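Local atomic coordinates of octopine dehydrogenase (Pecten maximus, PDB entry 3C7A), a protein that catalyses the NADH-dependent reductive condensation of L-arginine with pyruvate to D-octopine, and the reverse oxidation of octopine. Residues A[115-118]-A[119-123]. Sequence-based numbering, arbitrary orientation.
Sequences LPSQ and AGFEF
Ser117 and Phe121 face each other across a tight bend, their CA atoms 5.9 Å apart, where an extended loop that includes a cis peptide bond before Pro116 curls into the start of a helix. Gln118 has a positive phi (61°), which swings the chain round, and Gly120, also at positive phi, occupies the N-cap position; a side chain there would collide with the preceding carbonyl oxygen. A water bridges the bend: it accepts a hydrogen bond from Gly120 N (2.9 Å), donates one to Glu122 OE1 (2.7 Å) and a weak one to Gln118 O, so that the glutamate is tied back to the turn before its own helix. The direct side-chain contact is that of Ser117 over one face of the Phe121 ring. Ser117 CB makes an off-centre CH-pi contact, 4.3 Å from the ring centroid, while Ser117 OG rides 3.6 Å above the ring plane toward the rim, 3.7 Å from Phe121 CG. With CG anti to the backbone N (chi1 -168°), the phenyl group is laid back against the serine. The hydroxyl finds its main polar partner in Ser140 OG, which is also hydrogen-bonded to Glu122 OE2. Phe121 packs on Ser140 of strand 137-141 and on Arg381, whose NH1 is hydrogen-bonded to Ala119 O. Replacing Phe121 by an alanine would probably uncover CB and OG of Ser117 and open a gap next to Ser140. The bend joins strand 111-114 to helix 121-129 in the Rossmann-type nucleotide-binding domain, placing Pro116 against the bound NAD and Gln118, which binds pyruvate, at the substrate site.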
loop_
_atom_site.group_PDB
_atom_site.type_symbol
_atom_site.label_atom_id
_atom_site.label_comp_id
_atom_site.label_asym_id
_atom_site.label_seq_id
_atom_site.Cartn_x
_atom_site.Cartn_y
_atom_site.Cartn_z
ATOM N N LEU A 115 5.049 -4.361 2.875
ATOM C CA LEU A 115 4.156 -4.168 4.027
ATOM C C LEU A 115 3.897 -2.682 4.362
ATOM O O LEU A 115 4.534 -2.131 5.266
ATOM C CB LEU A 115 4.718 -4.916 5.253
ATOM C CG LEU A 115 3.885 -5.094 6.535
ATOM C CD1 LEU A 115 2.893 -6.247 6.412
ATOM C CD2 LEU A 115 4.789 -5.298 7.746
ATOM N N PRO A 116 2.963 -2.027 3.638
ATOM C CA PRO A 116 2.174 -2.510 2.501
ATOM C C PRO A 116 2.828 -2.243 1.135
ATOM O O PRO A 116 3.693 -1.368 1.016
ATOM C CB PRO A 116 0.872 -1.714 2.631
ATOM C CG PRO A 116 1.287 -0.411 3.269
ATOM C CD PRO A 116 2.603 -0.637 3.988
ATOM N N SER A 117 2.412 -2.996 0.122
ATOM C CA SER A 117 3.023 -2.910 -1.199
ATOM C C SER A 117 2.527 -1.685 -1.959
ATOM O O SER A 117 3.321 -0.899 -2.475
ATOM C CB SER A 117 2.739 -4.180 -2.004
ATOM O OG SER A 117 3.544 -5.257 -1.559
ATOM N N GLN A 118 1.249 -1.424 -1.933
ATOM C CA GLN A 118 0.560 -0.599 -2.921
ATOM C C GLN A 118 0.642 -1.179 -4.401
ATOM O O GLN A 118 0.984 -2.264 -4.597
ATOM C CB GLN A 118 0.948 0.936 -2.828
ATOM C CG GLN A 118 0.485 1.666 -1.528
ATOM C CD GLN A 118 0.854 3.141 -1.445
ATOM O OE1 GLN A 118 1.967 3.486 -1.180
ATOM N NE2 GLN A 118 -0.110 4.003 -1.673
ATOM N N ALA A 119 0.311 -0.401 -5.391
ATOM C CA ALA A 119 0.024 -0.897 -6.731
ATOM C C ALA A 119 1.244 -0.775 -7.638
ATOM O O ALA A 119 1.881 0.276 -7.700
ATOM C CB ALA A 119 -1.160 -0.153 -7.329
ATOM N N GLY A 120 1.564 -1.858 -8.340
ATOM C CA GLY A 120 2.716 -1.874 -9.252
ATOM C C GLY A 120 4.020 -2.395 -8.662
ATOM O O GLY A 120 5.081 -2.264 -9.281
ATOM N N PHE A 121 3.933 -2.992 -7.473
ATOM C CA PHE A 121 5.088 -3.523 -6.732
ATOM C C PHE A 121 5.876 -4.582 -7.520
ATOM O O PHE A 121 7.109 -4.529 -7.579
ATOM C CB PHE A 121 4.608 -4.097 -5.387
ATOM C CG PHE A 121 5.715 -4.417 -4.408
ATOM C CD1 PHE A 121 6.130 -5.733 -4.214
ATOM C CD2 PHE A 121 6.316 -3.408 -3.656
ATOM C CE1 PHE A 121 7.141 -6.041 -3.298
ATOM C CE2 PHE A 121 7.330 -3.704 -2.738
ATOM C CZ PHE A 121 7.743 -5.024 -2.559
ATOM N N GLU A 122 5.155 -5.526 -8.126
ATOM C CA GLU A 122 5.765 -6.658 -8.837
ATOM C C GLU A 122 6.439 -6.272 -10.161
ATOM O O GLU A 122 7.491 -6.823 -10.503
ATOM C CB GLU A 122 4.737 -7.777 -9.073
ATOM C CG GLU A 122 4.188 -8.438 -7.800
ATOM C CD GLU A 122 2.938 -7.755 -7.244
ATOM O OE1 GLU A 122 2.553 -6.677 -7.748
ATOM O OE2 GLU A 122 2.335 -8.306 -6.296
ATOM N N PHE A 123 5.834 -5.338 -10.900
ATOM C CA PHE A 123 6.403 -4.859 -12.172
ATOM C C PHE A 123 7.758 -4.171 -11.971
ATOM O O PHE A 123 8.683 -4.359 -12.772
ATOM C CB PHE A 123 5.443 -3.903 -12.906
ATOM C CG PHE A 123 4.061 -4.469 -13.160
ATOM C CD1 PHE A 123 3.885 -5.780 -13.606
ATOM C CD2 PHE A 123 2.933 -3.665 -12.988
ATOM C CE1 PHE A 123 2.605 -6.291 -13.845
ATOM C CE2 PHE A 123 1.649 -4.165 -13.229
ATOM C CZ PHE A 123 1.485 -5.483 -13.659
HETATM O O HOH W 1 0.943 -4.513 -7.219
#